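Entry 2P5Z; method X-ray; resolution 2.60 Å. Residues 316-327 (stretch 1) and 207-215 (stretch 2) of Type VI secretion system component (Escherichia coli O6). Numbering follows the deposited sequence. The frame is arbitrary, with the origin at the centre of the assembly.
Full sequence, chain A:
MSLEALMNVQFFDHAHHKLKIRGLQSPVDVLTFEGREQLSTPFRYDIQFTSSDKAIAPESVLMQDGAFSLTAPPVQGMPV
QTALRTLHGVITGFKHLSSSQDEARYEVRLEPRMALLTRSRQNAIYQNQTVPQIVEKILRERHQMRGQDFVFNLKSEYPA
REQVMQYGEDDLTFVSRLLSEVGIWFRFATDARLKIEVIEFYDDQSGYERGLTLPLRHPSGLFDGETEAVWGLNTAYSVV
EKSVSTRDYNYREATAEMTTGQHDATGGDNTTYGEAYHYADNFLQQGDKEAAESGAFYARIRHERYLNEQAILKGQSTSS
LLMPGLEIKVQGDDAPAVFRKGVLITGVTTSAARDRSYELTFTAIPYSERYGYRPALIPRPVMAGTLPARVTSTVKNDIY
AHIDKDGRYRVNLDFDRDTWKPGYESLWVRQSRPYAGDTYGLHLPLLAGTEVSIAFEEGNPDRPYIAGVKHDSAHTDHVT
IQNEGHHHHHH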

# COMPACT_ATOMS: atom_id res chain seq x y z
N GLN A 316 6.61 -1.43 29.59
CA GLN A 316 5.27 -1.79 30.05
C GLN A 316 5.00 -1.17 31.40
O GLN A 316 5.93 -0.88 32.15
CB GLN A 316 5.11 -3.29 30.14
CG GLN A 316 4.55 -3.88 28.89
CD GLN A 316 4.90 -5.33 28.76
OE1 GLN A 316 6.07 -5.70 28.83
NE2 GLN A 316 3.89 -6.16 28.56
N SER A 317 3.72 -0.96 31.69
CA SER A 317 3.32 -0.29 32.92
C SER A 317 1.88 -0.56 33.35
O SER A 317 1.05 -1.05 32.55
CB SER A 317 3.53 1.21 32.81
OG SER A 317 3.37 1.82 34.08
N THR A 318 1.60 -0.23 34.61
CA THR A 318 0.26 -0.29 35.18
C THR A 318 -0.21 1.09 35.62
O THR A 318 -1.34 1.24 36.10
CB THR A 318 0.18 -1.22 36.43
OG1 THR A 318 1.19 -0.84 37.39
CG2 THR A 318 0.36 -2.67 36.05
N SER A 319 0.67 2.09 35.51
CA SER A 319 0.31 3.48 35.81
C SER A 319 -0.81 4.00 34.93
O SER A 319 -0.75 3.92 33.72
CB SER A 319 1.53 4.39 35.66
OG SER A 319 1.13 5.75 35.70
N SER A 320 -1.85 4.55 35.55
CA SER A 320 -2.99 5.09 34.83
C SER A 320 -2.71 6.54 34.49
O SER A 320 -3.48 7.18 33.76
CB SER A 320 -4.20 5.04 35.74
OG SER A 320 -3.95 5.80 36.91
N LEU A 321 -1.64 7.07 35.06
CA LEU A 321 -1.21 8.42 34.81
C LEU A 321 -0.37 8.53 33.53
O LEU A 321 -0.29 9.60 32.92
CB LEU A 321 -0.43 8.96 36.01
CG LEU A 321 -1.25 9.41 37.22
CD1 LEU A 321 -0.35 9.87 38.35
CD2 LEU A 321 -2.24 10.52 36.83
N LEU A 322 0.25 7.41 33.12
CA LEU A 322 1.19 7.39 32.00
C LEU A 322 0.51 7.63 30.65
O LEU A 322 -0.45 6.94 30.28
CB LEU A 322 1.98 6.08 31.98
CG LEU A 322 3.44 6.22 31.54
CD1 LEU A 322 4.29 6.72 32.68
CD2 LEU A 322 4.01 4.91 31.04
N MET A 323 1.03 8.61 29.92
CA MET A 323 0.31 9.22 28.81
C MET A 323 1.33 9.79 27.85
O MET A 323 2.42 10.16 28.27
CB MET A 323 -0.50 10.38 29.37
CG MET A 323 -1.91 10.48 28.88
SD MET A 323 -2.65 12.01 29.49
CE MET A 323 -2.04 12.10 31.17
N PRO A 324 0.98 9.87 26.55
CA PRO A 324 1.77 10.65 25.61
C PRO A 324 1.88 12.13 26.01
O PRO A 324 0.88 12.76 26.37
CB PRO A 324 0.98 10.53 24.31
CG PRO A 324 0.28 9.25 24.43
CD PRO A 324 -0.13 9.19 25.86
N GLY A 325 3.10 12.66 25.96
CA GLY A 325 3.35 14.03 26.36
C GLY A 325 4.10 14.10 27.67
O GLY A 325 4.79 15.09 27.94
N LEU A 326 3.95 13.07 28.50
CA LEU A 326 4.64 13.02 29.79
C LEU A 326 6.11 12.71 29.66
O LEU A 326 6.49 11.80 28.93
CB LEU A 326 4.00 11.97 30.70
CG LEU A 326 3.03 12.46 31.77
CD1 LEU A 326 1.71 12.94 31.17
CD2 LEU A 326 2.78 11.35 32.77
N GLU A 327 6.94 13.49 30.35
CA GLU A 327 8.34 13.13 30.56
C GLU A 327 8.43 12.38 31.87
O GLU A 327 8.10 12.92 32.93
CB GLU A 327 9.23 14.37 30.62
CG GLU A 327 10.74 14.06 30.62
CD GLU A 327 11.45 14.35 31.96
OE1 GLU A 327 12.55 14.96 31.92
OE2 GLU A 327 10.94 13.97 33.04
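Stretch 2 207-215: GYERGLTLP

A short parallel pairing of strands shows how two hydrogen bonds to a single residue can fix a register, while side chains and weaker contacts carry the rest of an interface. Near Glu-209, stretch 2 runs parallel to Leu-326 and Glu-327; farther on it turns back across the loop before them. Leu-326 pairs with Glu-209, their CA atoms 4.6 Å apart. Both polar backbone atoms of Glu-209 are used: its N donates to Gly-325 O at 2.9 Å, almost linearly, and its O accepts from Glu-327 N at 2.7 Å. This bracketing of one residue by the neighbours of its partner is the signature of a parallel bridge. The same two acceptors also receive CA-H...O contacts, from Tyr-208 CA to Gly-325 O and from Leu-326 CA to Glu-209 O, each 3.5 Å.

The approach to the strand is a type II turn from Met-323 to Leu-326, closed by a weak bond from Leu-326 N to Met-323 O at 3.3 Å. Gly-325, with phi at 108°, takes a conformation in which a CB would jam against the preceding carbonyl.

Farther along, the regular pairing lapses. The peptide bond before Gly-211 is cis, and Glu-327 O meets Gly-211 CA at 3.4 Å in a CA-H...O contact. Glu-327 OE1 lies over one face of the Arg-210 guanidinium, 3.6 Å from NH2; this salt bridge is one of charge alone, since no N-H points at the oxygen.

Leu-212 and Leu-214 turn toward stretch 1. Leu-212 CD1 lies 3.8 Å from both Leu-326 CD2 and Leu-321 CB, and Leu-214 CD2 lies 3.9 Å from Leu-322 CD1. Three backbone donors in this part of stretch 1 are met by serine hydroxyls: Ser-317 OG accepts from Ser-319 N at 3.1 Å, while Ser-319 OG accepts weak bonds from Leu-321 N at 3.1 Å and Leu-322 N at 3.2 Å.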

# COMPACT_ATOMS: atom_id res chain seq x y z
N GLY A 207 6.99 21.83 26.06
CA GLY A 207 5.62 21.35 26.02
C GLY A 207 5.42 20.05 26.76
O GLY A 207 4.29 19.62 26.99
N TYR A 208 6.54 19.44 27.14
CA TYR A 208 6.55 18.15 27.83
C TYR A 208 6.03 18.34 29.24
O TYR A 208 6.27 19.37 29.86
CB TYR A 208 7.96 17.58 27.92
CG TYR A 208 8.70 17.31 26.62
CD1 TYR A 208 8.05 17.32 25.39
CD2 TYR A 208 10.05 16.99 26.64
CE1 TYR A 208 8.76 17.05 24.21
CE2 TYR A 208 10.76 16.70 25.48
CZ TYR A 208 10.11 16.73 24.27
OH TYR A 208 10.83 16.45 23.12
N GLU A 209 5.31 17.35 29.75
CA GLU A 209 4.83 17.44 31.11
C GLU A 209 5.75 16.68 32.07
O GLU A 209 6.01 15.49 31.89
CB GLU A 209 3.40 16.95 31.20
CG GLU A 209 2.75 17.26 32.53
CD GLU A 209 1.32 16.79 32.59
OE1 GLU A 209 0.87 16.45 33.71
OE2 GLU A 209 0.67 16.76 31.53
N ARG A 210 6.24 17.39 33.08
CA ARG A 210 7.16 16.84 34.07
C ARG A 210 6.45 16.75 35.43
O ARG A 210 5.63 17.60 35.76
CB ARG A 210 8.41 17.72 34.15
CG ARG A 210 9.34 17.56 32.97
CD ARG A 210 10.13 18.83 32.71
NE ARG A 210 11.45 18.55 32.15
CZ ARG A 210 12.58 18.58 32.85
NH1 ARG A 210 12.57 18.89 34.15
NH2 ARG A 210 13.74 18.30 32.26
N GLY A 211 6.74 15.71 36.22
CA GLY A 211 7.66 14.64 35.85
C GLY A 211 7.54 13.47 36.80
O GLY A 211 8.08 13.51 37.90
N LEU A 212 6.81 12.44 36.37
CA LEU A 212 6.65 11.21 37.14
C LEU A 212 7.96 10.46 37.28
O LEU A 212 8.86 10.57 36.43
CB LEU A 212 5.65 10.28 36.46
CG LEU A 212 4.20 10.71 36.32
CD1 LEU A 212 3.36 9.48 36.03
CD2 LEU A 212 3.71 11.40 37.59
N THR A 213 8.07 9.72 38.37
CA THR A 213 9.17 8.79 38.54
C THR A 213 8.62 7.45 39.01
O THR A 213 8.21 7.30 40.16
CB THR A 213 10.24 9.30 39.52
OG1 THR A 213 10.71 10.58 39.08
CG2 THR A 213 11.42 8.33 39.56
N LEU A 214 8.58 6.49 38.09
CA LEU A 214 8.28 5.12 38.45
C LEU A 214 9.60 4.49 38.95
O LEU A 214 10.67 5.04 38.66
CB LEU A 214 7.57 4.43 37.31
CG LEU A 214 6.29 5.27 37.18
CD2 LEU A 214 5.48 4.99 35.93
N PRO A 215 9.59 3.33 39.64
CA PRO A 215 9.36 1.93 39.86
C PRO A 215 9.96 0.94 38.86
O PRO A 215 10.86 1.33 38.12
CB PRO A 215 7.88 1.89 40.18
CG PRO A 215 7.89 2.98 41.31
CD PRO A 215 9.08 3.99 40.87